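Long-range contacts in metallo-beta-lactamase superfamily protein (Thermus thermophilus, PDB 2ZWR), which binds two zinc ions in a shared metal centre and is probably a hydrolase of the metallo-beta-lactamase superfamily: residues V18-I27 with M112-L120; F57-V67 with A91-P102. All blocks are in the same frame, centred on the assembly; numbering follows the deposited sequence.

Contact 1: residues V18-I27 with M112-L120. With ZN (zinc ion), chain H.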
loop_
_atom_site.group_PDB
_atom_site.type_symbol
_atom_site.label_atom_id
_atom_site.label_comp_id
_atom_site.label_asym_id
_atom_site.label_seq_id
_atom_site.Cartn_x
_atom_site.Cartn_y
_atom_site.Cartn_z
ATOM N N VAL A 18 -3.843 -2.570 -10.628
ATOM C CA VAL A 18 -5.203 -3.073 -10.477
ATOM C C VAL A 18 -6.094 -2.398 -11.508
ATOM O O VAL A 18 -6.136 -1.165 -11.588
ATOM C CB VAL A 18 -5.770 -2.777 -9.053
ATOM C CG1 VAL A 18 -7.180 -3.346 -8.895
ATOM C CG2 VAL A 18 -4.826 -3.312 -7.961
ATOM N N GLU A 19 -6.802 -3.203 -12.290
ATOM C CA GLU A 19 -7.812 -2.676 -13.202
ATOM C C GLU A 19 -9.108 -2.493 -12.422
ATOM O O GLU A 19 -9.647 -3.443 -11.890
ATOM C CB GLU A 19 -8.018 -3.603 -14.412
ATOM C CG GLU A 19 -8.862 -2.965 -15.538
ATOM C CD GLU A 19 -8.841 -3.749 -16.863
ATOM O OE1 GLU A 19 -8.421 -4.936 -16.879
ATOM O OE2 GLU A 19 -9.254 -3.165 -17.897
ATOM N N THR A 20 -9.596 -1.262 -12.336
ATOM C CA THR A 20 -10.862 -1.002 -11.651
ATOM C C THR A 20 -11.943 -0.640 -12.674
ATOM O O THR A 20 -11.656 -0.452 -13.860
ATOM C CB THR A 20 -10.722 0.114 -10.562
ATOM O OG1 THR A 20 -10.883 1.413 -11.150
ATOM C CG2 THR A 20 -9.354 0.036 -9.856
ATOM N N GLY A 21 -13.187 -0.553 -12.216
ATOM C CA GLY A 21 -14.286 -0.094 -13.069
ATOM C C GLY A 21 -14.109 1.345 -13.541
ATOM O O GLY A 21 -14.782 1.777 -14.482
ATOM N N GLU A 22 -13.206 2.080 -12.886
ATOM C CA GLU A 22 -12.876 3.456 -13.271
ATOM C C GLU A 22 -11.490 3.598 -13.900
ATOM O O GLU A 22 -10.950 4.702 -13.990
ATOM C CB GLU A 22 -12.988 4.388 -12.067
ATOM C CG GLU A 22 -14.425 4.672 -11.655
ATOM C CD GLU A 22 -14.555 5.004 -10.184
ATOM O OE1 GLU A 22 -13.792 5.855 -9.680
ATOM O OE2 GLU A 22 -15.429 4.410 -9.525
ATOM N N GLY A 23 -10.918 2.493 -14.353
ATOM C CA GLY A 23 -9.584 2.529 -14.945
ATOM C C GLY A 23 -8.522 1.983 -14.004
ATOM O O GLY A 23 -8.784 1.779 -12.812
ATOM N N PRO A 24 -7.313 1.742 -14.533
ATOM C CA PRO A 24 -6.232 1.144 -13.750
ATOM C C PRO A 24 -5.663 2.075 -12.690
ATOM O O PRO A 24 -5.578 3.291 -12.899
ATOM C CB PRO A 24 -5.157 0.832 -14.811
ATOM C CG PRO A 24 -5.862 0.953 -16.138
ATOM C CD PRO A 24 -6.895 1.998 -15.920
ATOM N N VAL A 25 -5.302 1.499 -11.550
ATOM C CA VAL A 25 -4.526 2.204 -10.534
ATOM C C VAL A 25 -3.307 1.386 -10.140
ATOM O O VAL A 25 -3.292 0.154 -10.253
ATOM C CB VAL A 25 -5.335 2.534 -9.230
ATOM C CG1 VAL A 25 -6.338 3.627 -9.487
ATOM C CG2 VAL A 25 -6.004 1.272 -8.629
ATOM N N LEU A 26 -2.301 2.094 -9.645
ATOM C CA LEU A 26 -1.092 1.490 -9.161
ATOM C C LEU A 26 -0.941 1.760 -7.663
ATOM O O LEU A 26 -0.836 2.914 -7.245
ATOM C CB LEU A 26 0.094 2.047 -9.949
ATOM C CG LEU A 26 1.489 1.585 -9.546
ATOM C CD1 LEU A 26 1.595 0.074 -9.564
ATOM C CD2 LEU A 26 2.499 2.255 -10.478
ATOM N N ILE A 27 -0.947 0.681 -6.875
ATOM C CA ILE A 27 -0.822 0.736 -5.414
ATOM C C ILE A 27 0.617 0.492 -4.946
ATOM O O ILE A 27 1.205 -0.546 -5.260
ATOM C CB ILE A 27 -1.772 -0.303 -4.735
ATOM C CG1 ILE A 27 -3.233 -0.002 -5.083
ATOM C CG2 ILE A 27 -1.558 -0.365 -3.210
ATOM C CD1 ILE A 27 -4.235 -1.060 -4.590
ATOM N N MET A 112 -13.741 7.514 2.437
ATOM C CA MET A 112 -13.601 7.925 1.032
ATOM C C MET A 112 -13.792 6.771 0.055
ATOM O O MET A 112 -13.327 5.658 0.304
ATOM C CB MET A 112 -12.219 8.531 0.795
ATOM C CG MET A 112 -12.034 9.197 -0.559
ATOM S SD MET A 112 -10.430 9.990 -0.640
ATOM C CE MET A 112 -10.740 11.196 -1.914
ATOM N N ARG A 113 -14.475 7.056 -1.055
ATOM C CA ARG A 113 -14.600 6.117 -2.171
ATOM C C ARG A 113 -13.822 6.632 -3.365
ATOM O O ARG A 113 -14.053 7.759 -3.808
ATOM C CB ARG A 113 -16.067 5.947 -2.590
ATOM C CG ARG A 113 -16.773 4.752 -2.005
ATOM C CD ARG A 113 -17.285 5.038 -0.617
ATOM N NE ARG A 113 -18.504 4.277 -0.337
ATOM N N LEU A 114 -12.909 5.814 -3.884
ATOM C CA LEU A 114 -12.188 6.156 -5.110
ATOM C C LEU A 114 -11.756 4.898 -5.827
ATOM O O LEU A 114 -11.333 3.923 -5.189
ATOM C CB LEU A 114 -10.974 7.084 -4.852
ATOM C CG LEU A 114 -9.635 6.523 -4.342
ATOM C CD1 LEU A 114 -8.536 7.561 -4.455
ATOM C CD2 LEU A 114 -9.746 6.062 -2.915
ATOM N N PHE A 115 -11.874 4.935 -7.151
ATOM C CA PHE A 115 -11.521 3.823 -8.028
ATOM C C PHE A 115 -12.102 2.494 -7.562
ATOM O O PHE A 115 -11.451 1.453 -7.660
ATOM C CB PHE A 115 -9.999 3.726 -8.196
ATOM C CG PHE A 115 -9.386 4.914 -8.886
ATOM C CD1 PHE A 115 -9.374 4.996 -10.279
ATOM C CD2 PHE A 115 -8.799 5.935 -8.144
ATOM C CE1 PHE A 115 -8.797 6.094 -10.925
ATOM C CE2 PHE A 115 -8.208 7.034 -8.770
ATOM C CZ PHE A 115 -8.204 7.114 -10.165
ATOM N N GLY A 116 -13.338 2.539 -7.063
ATOM C CA GLY A 116 -14.058 1.334 -6.665
ATOM C C GLY A 116 -13.672 0.796 -5.298
ATOM O O GLY A 116 -14.130 -0.291 -4.918
ATOM N N PHE A 117 -12.843 1.544 -4.563
ATOM C CA PHE A 117 -12.414 1.158 -3.211
ATOM C C PHE A 117 -13.059 2.022 -2.128
ATOM O O PHE A 117 -13.374 3.193 -2.350
ATOM C CB PHE A 117 -10.881 1.271 -3.055
ATOM C CG PHE A 117 -10.091 0.312 -3.922
ATOM C CD1 PHE A 117 -10.126 -1.058 -3.687
ATOM C CD2 PHE A 117 -9.290 0.794 -4.954
ATOM C CE1 PHE A 117 -9.392 -1.930 -4.482
ATOM C CE2 PHE A 117 -8.554 -0.060 -5.753
ATOM C CZ PHE A 117 -8.598 -1.425 -5.521
ATOM N N GLN A 118 -13.222 1.446 -0.945
ATOM C CA GLN A 118 -13.538 2.221 0.248
ATOM C C GLN A 118 -12.252 2.335 1.068
ATOM O O GLN A 118 -11.565 1.334 1.306
ATOM C CB GLN A 118 -14.652 1.538 1.046
ATOM C CG GLN A 118 -14.953 2.169 2.410
ATOM C CD GLN A 118 -16.001 1.393 3.235
ATOM O OE1 GLN A 118 -16.588 1.943 4.169
ATOM N NE2 GLN A 118 -16.237 0.124 2.889
ATOM N N VAL A 119 -11.923 3.554 1.485
ATOM C CA VAL A 119 -10.728 3.806 2.283
ATOM C C VAL A 119 -11.000 3.553 3.768
ATOM O O VAL A 119 -11.934 4.113 4.352
ATOM C CB VAL A 119 -10.167 5.229 2.034
ATOM C CG1 VAL A 119 -8.956 5.541 2.948
ATOM C CG2 VAL A 119 -9.788 5.400 0.566
ATOM N N LEU A 120 -10.190 2.674 4.352
ATOM C CA LEU A 120 -10.205 2.395 5.783
ATOM C C LEU A 120 -8.943 2.991 6.389
ATOM O O LEU A 120 -7.839 2.596 6.012
ATOM C CB LEU A 120 -10.215 0.880 6.025
ATOM C CG LEU A 120 -11.497 0.029 5.954
ATOM C CD1 LEU A 120 -12.526 0.557 4.981
ATOM C CD2 LEU A 120 -11.159 -1.420 5.622
HETATM ZN ZN ZN H . -15.464 6.455 -8.043
HETATM O O HOH W 1 -15.659 4.901 -6.353
#

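Contact 2: residues F57-V67 with A91-P102. With ZN (zinc ion), chain C.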
loop_
_atom_site.group_PDB
_atom_site.type_symbol
_atom_site.label_atom_id
_atom_site.label_comp_id
_atom_site.label_asym_id
_atom_site.label_seq_id
_atom_site.Cartn_x
_atom_site.Cartn_y
_atom_site.Cartn_z
ATOM N N PHE A 57 9.447 4.398 3.084
ATOM C CA PHE A 57 10.250 4.512 1.867
ATOM C C PHE A 57 10.176 3.312 0.918
ATOM O O PHE A 57 10.316 3.484 -0.301
ATOM C CB PHE A 57 11.708 4.882 2.191
ATOM C CG PHE A 57 12.538 3.755 2.797
ATOM C CD1 PHE A 57 12.805 3.734 4.164
ATOM C CD2 PHE A 57 13.102 2.759 1.993
ATOM C CE1 PHE A 57 13.589 2.719 4.740
ATOM C CE2 PHE A 57 13.892 1.733 2.556
ATOM C CZ PHE A 57 14.133 1.717 3.932
ATOM N N ASP A 58 9.958 2.110 1.459
ATOM C CA ASP A 58 9.854 0.910 0.616
ATOM C C ASP A 58 8.550 0.848 -0.181
ATOM O O ASP A 58 8.377 -0.032 -1.029
ATOM C CB ASP A 58 10.091 -0.382 1.428
ATOM C CG ASP A 58 9.131 -0.531 2.607
ATOM O OD1 ASP A 58 8.959 0.427 3.386
ATOM O OD2 ASP A 58 8.545 -1.618 2.757
ATOM N N HIS A 59 7.644 1.791 0.070
ATOM C CA HIS A 59 6.367 1.846 -0.641
ATOM C C HIS A 59 6.280 3.008 -1.633
ATOM O O HIS A 59 5.331 3.083 -2.418
ATOM C CB HIS A 59 5.196 1.856 0.364
ATOM C CG HIS A 59 5.062 0.569 1.122
ATOM N ND1 HIS A 59 4.091 -0.370 0.839
ATOM C CD2 HIS A 59 5.817 0.039 2.112
ATOM C CE1 HIS A 59 4.245 -1.415 1.630
ATOM N NE2 HIS A 59 5.292 -1.197 2.406
ATOM N N VAL A 60 7.274 3.900 -1.612
ATOM C CA VAL A 60 7.202 5.165 -2.385
ATOM C C VAL A 60 8.438 5.468 -3.254
ATOM O O VAL A 60 8.507 6.519 -3.904
ATOM C CB VAL A 60 6.896 6.396 -1.460
ATOM C CG1 VAL A 60 5.569 6.208 -0.693
ATOM C CG2 VAL A 60 8.061 6.657 -0.487
ATOM N N GLY A 61 9.399 4.547 -3.288
ATOM C CA GLY A 61 10.658 4.763 -4.014
ATOM C C GLY A 61 10.586 4.905 -5.536
ATOM O O GLY A 61 11.554 5.366 -6.157
ATOM N N ALA A 62 9.458 4.502 -6.135
ATOM C CA ALA A 62 9.253 4.600 -7.580
ATOM C C ALA A 62 8.214 5.642 -7.932
ATOM O O ALA A 62 7.884 5.818 -9.101
ATOM C CB ALA A 62 8.846 3.257 -8.160
ATOM N N VAL A 63 7.692 6.339 -6.928
ATOM C CA VAL A 63 6.690 7.380 -7.194
ATOM C C VAL A 63 7.227 8.476 -8.116
ATOM O O VAL A 63 6.604 8.760 -9.132
ATOM C CB VAL A 63 6.084 7.977 -5.896
ATOM C CG1 VAL A 63 5.245 9.226 -6.212
ATOM C CG2 VAL A 63 5.239 6.936 -5.188
ATOM N N ALA A 64 8.386 9.065 -7.783
ATOM C CA ALA A 64 8.915 10.212 -8.550
ATOM C C ALA A 64 9.073 10.013 -10.081
ATOM O O ALA A 64 8.556 10.825 -10.854
ATOM C CB ALA A 64 10.208 10.758 -7.923
ATOM N N PRO A 65 9.797 8.954 -10.522
ATOM C CA PRO A 65 9.897 8.702 -11.970
ATOM C C PRO A 65 8.562 8.483 -12.673
ATOM O O PRO A 65 8.393 8.928 -13.810
ATOM C CB PRO A 65 10.766 7.433 -12.064
ATOM C CG PRO A 65 10.756 6.821 -10.677
ATOM C CD PRO A 65 10.603 7.989 -9.740
ATOM N N LEU A 66 7.623 7.812 -12.009
ATOM C CA LEU A 66 6.315 7.541 -12.606
ATOM C C LEU A 66 5.437 8.789 -12.715
ATOM O O LEU A 66 4.690 8.929 -13.670
ATOM C CB LEU A 66 5.594 6.426 -11.845
ATOM C CG LEU A 66 6.311 5.069 -11.905
ATOM C CD1 LEU A 66 5.511 3.995 -11.186
ATOM C CD2 LEU A 66 6.606 4.646 -13.336
ATOM N N VAL A 67 5.552 9.692 -11.739
ATOM C CA VAL A 67 4.866 10.986 -11.784
ATOM C C VAL A 67 5.466 11.876 -12.886
ATOM O O VAL A 67 4.739 12.516 -13.645
ATOM C CB VAL A 67 4.913 11.696 -10.400
ATOM C CG1 VAL A 67 4.475 13.140 -10.503
ATOM C CG2 VAL A 67 4.051 10.944 -9.383
ATOM N N ALA A 91 15.443 6.234 3.628
ATOM C CA ALA A 91 16.135 5.244 2.807
ATOM C C ALA A 91 17.659 5.440 2.908
ATOM O O ALA A 91 18.409 4.468 3.067
ATOM C CB ALA A 91 15.677 5.327 1.365
ATOM N N ARG A 92 18.088 6.702 2.852
ATOM C CA ARG A 92 19.510 7.069 2.860
ATOM C C ARG A 92 20.253 6.608 4.109
ATOM O O ARG A 92 21.439 6.279 4.035
ATOM C CB ARG A 92 19.673 8.584 2.682
ATOM C CG ARG A 92 21.122 9.067 2.530
ATOM C CD ARG A 92 21.175 10.587 2.411
ATOM N NE ARG A 92 20.398 11.046 1.262
ATOM C CZ ARG A 92 20.030 12.304 1.034
ATOM N NH1 ARG A 92 20.370 13.271 1.880
ATOM N NH2 ARG A 92 19.319 12.592 -0.052
ATOM N N ALA A 93 19.551 6.586 5.240
ATOM C CA ALA A 93 20.093 6.144 6.536
ATOM C C ALA A 93 20.406 4.654 6.546
ATOM O O ALA A 93 21.298 4.209 7.263
ATOM C CB ALA A 93 19.111 6.470 7.655
ATOM N N TRP A 94 19.648 3.893 5.765
ATOM C CA TRP A 94 19.926 2.475 5.540
ATOM C C TRP A 94 20.934 2.239 4.413
ATOM O O TRP A 94 21.202 1.092 4.061
ATOM C CB TRP A 94 18.625 1.735 5.242
ATOM C CG TRP A 94 17.725 1.691 6.425
ATOM C CD1 TRP A 94 16.559 2.388 6.608
ATOM C CD2 TRP A 94 17.937 0.939 7.622
ATOM N NE1 TRP A 94 16.016 2.089 7.838
ATOM C CE2 TRP A 94 16.848 1.205 8.483
ATOM C CE3 TRP A 94 18.939 0.047 8.047
ATOM C CZ2 TRP A 94 16.731 0.617 9.749
ATOM C CZ3 TRP A 94 18.820 -0.540 9.307
ATOM C CH2 TRP A 94 17.721 -0.249 10.141
ATOM N N GLY A 95 21.478 3.315 3.852
ATOM C CA GLY A 95 22.419 3.214 2.724
ATOM C C GLY A 95 21.750 3.009 1.365
ATOM O O GLY A 95 22.407 2.615 0.397
ATOM N N LEU A 96 20.444 3.283 1.293
ATOM C CA LEU A 96 19.670 3.062 0.077
ATOM C C LEU A 96 19.290 4.355 -0.624
ATOM O O LEU A 96 18.960 5.349 0.023
ATOM C CB LEU A 96 18.422 2.218 0.372
ATOM C CG LEU A 96 18.667 0.846 1.019
ATOM C CD1 LEU A 96 17.352 0.186 1.400
ATOM C CD2 LEU A 96 19.510 -0.087 0.139
ATOM N N ALA A 97 19.334 4.328 -1.957
ATOM C CA ALA A 97 19.048 5.505 -2.758
ATOM C C ALA A 97 17.675 5.423 -3.414
ATOM O O ALA A 97 17.420 4.527 -4.226
ATOM C CB ALA A 97 20.119 5.704 -3.828
ATOM N N ILE A 98 16.803 6.370 -3.070
ATOM C CA ILE A 98 15.565 6.584 -3.836
ATOM C C ILE A 98 15.397 8.069 -4.174
ATOM O O ILE A 98 15.925 8.934 -3.463
ATOM C CB ILE A 98 14.282 6.007 -3.130
ATOM C CG1 ILE A 98 14.119 6.561 -1.712
ATOM C CG2 ILE A 98 14.301 4.481 -3.135
ATOM C CD1 ILE A 98 12.670 6.604 -1.220
ATOM N N PRO A 99 14.685 8.376 -5.276
ATOM C CA PRO A 99 14.329 9.771 -5.517
ATOM C C PRO A 99 13.282 10.252 -4.524
ATOM O O PRO A 99 12.376 9.488 -4.147
ATOM C CB PRO A 99 13.720 9.740 -6.922
ATOM C CG PRO A 99 13.221 8.344 -7.086
ATOM C CD PRO A 99 14.198 7.484 -6.347
ATOM N N LYS A 100 13.408 11.515 -4.118
ATOM C CA LYS A 100 12.449 12.152 -3.231
ATOM C C LYS A 100 11.062 12.118 -3.866
ATOM O O LYS A 100 10.886 12.544 -5.010
ATOM C CB LYS A 100 12.868 13.598 -2.942
ATOM C CG LYS A 100 12.060 14.271 -1.829
ATOM C CD LYS A 100 12.412 15.747 -1.697
ATOM C CE LYS A 100 11.847 16.323 -0.411
ATOM N NZ LYS A 100 10.366 16.318 -0.418
ATOM N N PRO A 101 10.073 11.586 -3.129
ATOM C CA PRO A 101 8.707 11.514 -3.627
ATOM C C PRO A 101 8.158 12.925 -3.872
ATOM O O PRO A 101 8.356 13.801 -3.035
ATOM C CB PRO A 101 7.963 10.803 -2.494
ATOM C CG PRO A 101 9.035 10.079 -1.734
ATOM C CD PRO A 101 10.192 11.005 -1.780
ATOM N N PRO A 102 7.500 13.148 -5.030
ATOM C CA PRO A 102 7.062 14.480 -5.451
ATOM C C PRO A 102 5.800 15.004 -4.761
ATOM O O PRO A 102 4.841 14.264 -4.530
ATOM C CB PRO A 102 6.790 14.297 -6.955
ATOM C CG PRO A 102 6.376 12.894 -7.080
ATOM C CD PRO A 102 7.159 12.124 -6.033
HETATM ZN ZN ZN C . 6.553 -2.110 3.835
HETATM O O HOH W 2 7.198 -0.806 5.070
HETATM O O HOH W 3 9.826 8.631 -5.113
#

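Contact 1: residues V18-I27 with M112-L120
Val25 and Phe115 form the apolar centre of this contact, where the tips of two beta hairpins, one from each sheet, meet. Val25 lays CG1 over one face of the Phe115 ring, a CH-pi contact with CG1 3.4 Å from the ring centroid and 15° off the normal. The other branch, CG2, lies between the backbone N and the carbonyl carbon (chi1 of CG1 -72°) and faces the edge of the Phe117 ring, which Val18 CG1 also meets near its plane, 4.1 Å from Phe117 CZ. Ile27 CD1 comes to the same ring obliquely, and Phe132 of strand 130-134 packs on it from its own sheet.

Around the turns Thr20 packs on the Phe115 backbone, its CB in van der Waals contact with Phe115 O at 3.3 Å, while Thr20 OG1 sits at the edge of the Phe115 ring, in its plane. Thr20 OG1 donates in the carbonyl plane to a lone pair of Gly23 O at 2.7 Å and accepts from Glu22 N, an ST turn, bracing the type I turn Thr20-Gly23. The facing turn, Leu114-Phe117, is type I', with Phe115 and Gly116 both at positive phi.

Metal coordination and weak hydrogen bonds mark the exposed side, at Glu22. The extended Glu22 chain brings its carboxylate alongside the backbone of the second turn, where Glu22 OE1 takes a weak bond from Phe115 N at 3.3 Å with an N-H...O angle of 125°. Glu22 OE1 and OE2 also chelate a zinc ion at the surface, OE1 at 2.4 Å from the metal, and a zinc-bound water reaches Gly116 N weakly. The one direct hydrogen bond across the contact is weak, so cohesion between the hairpins probably rests mainly on valine and phenylalanine packing.

Contact 2: residues F57-V67 with A91-P102
The Phe57 ring presents one face to the end of helix 87-93: Ala91 CA stands over its centre, 3.8 Å from the centroid and 8° off the normal, a CH-pi contact, with Ala91 N over the same face. Around the ring, Trp94 CD1 approaches obliquely to 3.5 Å from Phe57 CE1, the phenyl and the five-membered ring being inclined at 38°, and Leu96 CD1 comes obliquely to CE2. Phe57 CG lies between its own backbone N and carbonyl carbon (chi1 73°), a rotamer that carries the ring to Ala91 while CB rests on Ile98 CD1. Trp94 and Leu96 flank Gly95, whose positive phi closes the helix in a Schellman motif.

Phe57-Asp58-His59 belongs to the HxHxDH metal-binding motif of the metallo-beta-lactamase fold, here His54 to His59. Asp58 OD2 and His59 NE2 bind one zinc of the dinuclear centre, completed by Asp144 and His184, and Asp58 OD1 accepts from the water on that metal. His59 ND1 hydrogen-bonds Asp28 OD2, a second-shell carboxylate that would help set the rotation of the imidazole. Phe57, between His56 and Asp58, extends from the metal-binding loop onto residues 91-102.

Farther along, the proline-rich chain runs over the start of helix 63-70. Ile98 CG2 lies 3.8 Å from Gly61 CA, where the bare glycine lets the backbones approach. Pro99 sits on Ala64 and Pro65, and Pro102 CD presses on Val63 CG1 at a tight 3.5 Å while its CG touches Val67. No direct hydrogen bond joins the segments; instead one water donates to Val60 O and Pro99 O, at 2.8 and 2.9 Å, and accepts from Ala64 N.

Overall arrangement
Contact 1 lies deeper, with most of its touching residues buried, and joins the two mixed sheets at their hairpin tips; contact 2 is partly buried but has the larger interface, covering the metal-binding loop and the start of helix 63-70 with the end of helix 87-93 and the chain after it. They share no element, and their centres lie about 23 Å apart, yet they meet where Leu26 CD2 packs on Leu66 CD1 at 3.6 Å. Contact 1 combines branched aliphatics and aromatic rings with a weak carboxylate bond beside a peripheral zinc; contact 2 combines the Phe57 ring with proline, alanine and isoleucine packing and a bridging water, beside the dinuclear zinc centre, two of whose ligands lie in segment 57-67.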